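RNA-binding protein RO60 (Deinococcus radiodurans, PDB 2NVO) binds several small RNAs that accumulate during recovery from ultraviolet irradiation and contributes to the ultraviolet resistance of the bacterium. Local coordinates at residues V105-A110 / L137-F142; A121-L126 / G150-R155. All coordinates share one frame; numbering follows the deposited sequence.

Interactions 1 and 2 lie side by side in the N-terminal half of the TROVE horseshoe, their centres about 11 Å apart. Along the chain their segments alternate: 105-110, 121-126, 137-142 and 150-155, on helices 100-112, 116-129, 133-143 and 151-163. Each contact therefore joins a helix to the next but one. Three of these helices meet where the contacts join: Leu-126 CD1 of helix 116-129 lies 3.5 Å from Phe-139 CD1 of helix 133-143 and 3.6 Å from Leu-106 CD2 of helix 100-112. This interleaving is consistent with the HEAT-like helical repeats of the TROVE domain. Both are packing contacts away from the calcium site, although 137-142 and 150-155 fall in a probable RNA-binding region.

Interaction 1: V105-A110 / L137-F142; sequences VLALIA and LHFLAF
Phe-139 of helix 133-143 points a corner of its ring at the backbone of helix 100-112 around Ala-107, and these two residues account for most of the 194 Å² buried here. The leading atom, Phe-139 CE1, lies 3.6 Å from Ala-107 CA and 3.9 Å from Ala-107 CB. A chi1 of 162° sets CG opposite the backbone N, and this carries the ring out to the neighbouring helix although the CB bond itself does not aim there. Leu-106 meets the same corner from the preceding position, its carbonyl C lying near the ring plane at the edge and its CD2 4.1 Å from Phe-139 CE1. Phe-142, nearly one turn beyond Phe-139, meets segment 105-110 through its base: Phe-142 CB touches Ala-107 CB at 3.8 Å, while the ring turns away, bringing CE2 over the rim of one face of the His-138 imidazole. With only a methyl group at Ala-107, both phenylalanines come close to it, and Ala-107 CA and Phe-142 CA are 6.2 Å apart. No hydrogen bond crosses; the axes of the two short segments approach to 9.0 Å and cross at -52°. This is next-but-one helix packing in the TROVE domain, built of HEAT-like repeats. Phe-142 also packs on Leu-103 and Leu-104, earlier in helix 100-112. Helix 116-129 lies beside the pair, and helix 80-93 meets Leu-106 through Leu-84.

Interaction 2: A121-L126 / G150-R155; sequences AAWDAL and GRLTRR
Trp-123 carries the whole of the first segment's share in this contact, its indole lying against Leu-152 and Thr-153 in the first turn of helix 151-163. Ala-122 precedes it without meeting that helix; its side chain packs on Ile-109 and Ala-110 instead. At Trp-123, chi1 of -76° places CG opposite the carbonyl carbon and directs the indole toward helix 151-163. One face of the ring system receives two groups. Leu-152 O stands 3.8 Å above the indole plane, over its centre, and Thr-153 CA lies 4.0 Å from the centroid of the six-membered ring, 28° off its normal, a CH-pi contact. The Thr-153 side chain adds to this at the outer rim of the six-membered ring: Thr-153 OG1 comes within 3.4 Å of Trp-123 CZ2, and Thr-153 CG2 within 3.8 Å of Trp-123 CH2. That hydroxyl makes its hydrogen bond elsewhere, with Lys-111 NZ. At the pyrrole end, Leu-152 CD1 reaches Trp-123 CD1 at 4.1 Å. No hydrogen bond spans the segments; within the TROVE domain, an aromatic face packs on the start of a helix, where Gly-150 holds the N-cap position. Further along, Leu-126 turns to helix 133-143, touching Leu-136. Trp-123 also packs on Ala-110 of helix 100-112, which places the indole between that helix and 151-163, while helix 80-93 meets Ala-121 and Ala-125.

Interaction 1: V105-A110 / L137-F142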
# COMPACT_ATOMS: atom_id res chain seq x y z
N VAL A 105 5.10 16.45 -7.12
CA VAL A 105 6.29 17.26 -6.91
C VAL A 105 7.11 17.37 -8.19
O VAL A 105 7.56 18.45 -8.56
CB VAL A 105 7.15 16.70 -5.77
CG1 VAL A 105 8.49 17.39 -5.76
CG2 VAL A 105 6.44 16.91 -4.43
N LEU A 106 7.28 16.24 -8.87
CA LEU A 106 8.01 16.19 -10.13
C LEU A 106 7.37 17.09 -11.18
O LEU A 106 8.07 17.83 -11.88
CB LEU A 106 8.12 14.76 -10.66
CG LEU A 106 9.19 14.60 -11.76
CD1 LEU A 106 10.61 14.64 -11.20
CD2 LEU A 106 8.98 13.31 -12.54
N ALA A 107 6.04 17.04 -11.29
CA ALA A 107 5.32 17.94 -12.17
C ALA A 107 5.61 19.39 -11.83
O ALA A 107 5.86 20.19 -12.73
CB ALA A 107 3.82 17.66 -12.13
N LEU A 108 5.57 19.74 -10.55
CA LEU A 108 5.77 21.13 -10.12
C LEU A 108 7.14 21.64 -10.55
O LEU A 108 7.27 22.74 -11.09
CB LEU A 108 5.62 21.28 -8.61
CG LEU A 108 4.23 21.18 -7.98
CD1 LEU A 108 4.33 21.01 -6.46
CD2 LEU A 108 3.39 22.39 -8.34
N ILE A 109 8.17 20.85 -10.28
CA ILE A 109 9.52 21.20 -10.68
C ILE A 109 9.61 21.31 -12.21
O ILE A 109 9.99 22.35 -12.75
CB ILE A 109 10.54 20.16 -10.18
CG1 ILE A 109 10.45 20.00 -8.66
CG2 ILE A 109 11.96 20.56 -10.60
CD1 ILE A 109 11.30 18.85 -8.12
N ALA A 110 9.23 20.24 -12.90
CA ALA A 110 9.30 20.18 -14.35
C ALA A 110 8.57 21.34 -15.02
O ALA A 110 9.03 21.86 -16.03
CB ALA A 110 8.76 18.84 -14.86
N LEU A 137 0.11 8.90 -16.85
CA LEU A 137 -1.14 9.62 -17.11
C LEU A 137 -1.52 10.45 -15.89
O LEU A 137 -2.15 11.50 -16.02
CB LEU A 137 -2.26 8.67 -17.49
CG LEU A 137 -1.93 7.88 -18.76
CD1 LEU A 137 -3.05 6.93 -19.11
CD2 LEU A 137 -1.57 8.81 -19.95
N HIS A 138 -1.12 9.97 -14.72
CA HIS A 138 -1.39 10.66 -13.46
C HIS A 138 -0.49 11.88 -13.36
O HIS A 138 -0.91 12.96 -12.94
CB HIS A 138 -1.15 9.69 -12.30
CG HIS A 138 -1.74 10.14 -11.00
ND1 HIS A 138 -1.43 9.55 -9.80
CD2 HIS A 138 -2.61 11.14 -10.72
CE1 HIS A 138 -2.10 10.15 -8.83
NE2 HIS A 138 -2.82 11.12 -9.36
N PHE A 139 0.77 11.72 -13.76
CA PHE A 139 1.71 12.83 -13.79
C PHE A 139 1.17 13.94 -14.69
O PHE A 139 1.21 15.11 -14.34
CB PHE A 139 3.08 12.33 -14.26
CG PHE A 139 3.98 13.42 -14.73
CD1 PHE A 139 4.87 14.02 -13.86
CD2 PHE A 139 3.93 13.87 -16.04
CE1 PHE A 139 5.70 15.03 -14.29
CE2 PHE A 139 4.75 14.87 -16.48
CZ PHE A 139 5.64 15.46 -15.60
N LEU A 140 0.66 13.56 -15.86
CA LEU A 140 0.09 14.52 -16.81
C LEU A 140 -1.14 15.27 -16.26
O LEU A 140 -1.34 16.44 -16.55
CB LEU A 140 -0.28 13.81 -18.11
CG LEU A 140 0.90 13.30 -18.95
CD1 LEU A 140 0.40 12.57 -20.18
CD2 LEU A 140 1.84 14.46 -19.32
N ALA A 141 -1.95 14.58 -15.47
CA ALA A 141 -3.07 15.23 -14.79
C ALA A 141 -2.58 16.31 -13.82
O ALA A 141 -3.23 17.33 -13.65
CB ALA A 141 -3.94 14.21 -14.07
N PHE A 142 -1.43 16.07 -13.17
CA PHE A 142 -0.83 17.08 -12.29
C PHE A 142 -0.22 18.23 -13.10
O PHE A 142 -0.35 19.40 -12.74
CB PHE A 142 0.26 16.48 -11.40
CG PHE A 142 -0.25 15.59 -10.30
CD1 PHE A 142 -1.24 16.03 -9.42
CD2 PHE A 142 0.28 14.32 -10.11
CE1 PHE A 142 -1.71 15.21 -8.40
CE2 PHE A 142 -0.18 13.49 -9.08
CZ PHE A 142 -1.17 13.94 -8.23

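Interaction 2: A121-L126 / G150-R155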
# COMPACT_ATOMS: atom_id res chain seq x y z
N ALA A 121 15.94 18.66 -15.77
CA ALA A 121 16.34 17.52 -14.96
C ALA A 121 15.11 16.74 -14.46
O ALA A 121 15.12 15.51 -14.40
CB ALA A 121 17.20 17.97 -13.79
N ALA A 122 14.06 17.47 -14.10
CA ALA A 122 12.80 16.83 -13.72
C ALA A 122 12.27 15.98 -14.87
O ALA A 122 12.00 14.79 -14.70
CB ALA A 122 11.78 17.87 -13.30
N TRP A 123 12.16 16.57 -16.05
CA TRP A 123 11.76 15.82 -17.23
C TRP A 123 12.63 14.59 -17.47
O TRP A 123 12.10 13.51 -17.75
CB TRP A 123 11.75 16.71 -18.47
CG TRP A 123 10.57 17.62 -18.52
CD1 TRP A 123 10.56 18.98 -18.35
CD2 TRP A 123 9.21 17.24 -18.76
NE1 TRP A 123 9.28 19.46 -18.47
CE2 TRP A 123 8.43 18.41 -18.72
CE3 TRP A 123 8.57 16.02 -19.00
CZ2 TRP A 123 7.05 18.40 -18.92
CZ3 TRP A 123 7.20 16.01 -19.20
CH2 TRP A 123 6.46 17.19 -19.15
N ASP A 124 13.94 14.74 -17.34
CA ASP A 124 14.85 13.61 -17.57
C ASP A 124 14.60 12.46 -16.59
O ASP A 124 14.88 11.30 -16.91
CB ASP A 124 16.32 14.06 -17.46
CG ASP A 124 16.79 14.83 -18.69
OD1 ASP A 124 16.15 14.72 -19.76
OD2 ASP A 124 17.82 15.54 -18.58
N ALA A 125 14.06 12.78 -15.42
CA ALA A 125 13.75 11.76 -14.42
C ALA A 125 12.37 11.12 -14.62
O ALA A 125 12.09 10.07 -14.06
CB ALA A 125 13.86 12.33 -13.02
N LEU A 126 11.51 11.75 -15.42
CA LEU A 126 10.15 11.23 -15.61
C LEU A 126 10.08 9.74 -15.96
O LEU A 126 9.27 9.01 -15.39
CB LEU A 126 9.37 12.06 -16.63
CG LEU A 126 7.89 11.68 -16.72
CD1 LEU A 126 7.19 11.90 -15.36
CD2 LEU A 126 7.17 12.46 -17.80
N GLY A 150 5.13 23.21 -24.30
CA GLY A 150 6.34 23.76 -24.88
C GLY A 150 7.29 22.65 -25.28
O GLY A 150 6.98 21.47 -25.11
N ARG A 151 8.46 23.03 -25.79
CA ARG A 151 9.44 22.06 -26.28
C ARG A 151 9.88 21.06 -25.22
O ARG A 151 10.01 19.86 -25.50
CB ARG A 151 10.65 22.79 -26.85
N LEU A 152 10.13 21.55 -24.01
CA LEU A 152 10.55 20.68 -22.92
C LEU A 152 9.50 19.62 -22.64
O LEU A 152 9.82 18.46 -22.39
CB LEU A 152 10.82 21.47 -21.64
CG LEU A 152 12.23 22.04 -21.47
CD1 LEU A 152 12.52 22.21 -20.00
CD2 LEU A 152 13.27 21.14 -22.13
N THR A 153 8.23 20.03 -22.69
CA THR A 153 7.12 19.12 -22.43
C THR A 153 6.96 18.06 -23.52
O THR A 153 6.90 16.87 -23.22
CB THR A 153 5.80 19.88 -22.21
OG1 THR A 153 5.92 20.73 -21.06
CG2 THR A 153 4.65 18.89 -21.98
N ARG A 154 6.90 18.48 -24.78
CA ARG A 154 6.80 17.51 -25.87
C ARG A 154 7.93 16.49 -25.79
O ARG A 154 7.69 15.29 -25.74
CB ARG A 154 6.81 18.21 -27.23
CG ARG A 154 5.50 18.86 -27.59
CD ARG A 154 5.64 19.79 -28.79
NE ARG A 154 6.47 20.95 -28.48
CZ ARG A 154 6.92 21.81 -29.39
NH1 ARG A 154 6.63 21.64 -30.67
NH2 ARG A 154 7.67 22.85 -29.01
N ARG A 155 9.16 16.99 -25.76
CA ARG A 155 10.33 16.13 -25.66
C ARG A 155 10.30 15.25 -24.41
O ARG A 155 10.51 14.04 -24.50
CB ARG A 155 11.63 16.96 -25.69
CG ARG A 155 12.07 17.34 -27.10
CD ARG A 155 12.03 16.12 -28.02
NE ARG A 155 12.52 14.93 -27.34
CZ ARG A 155 12.31 13.68 -27.76
NH1 ARG A 155 12.78 12.65 -27.06
NH2 ARG A 155 11.61 13.46 -28.86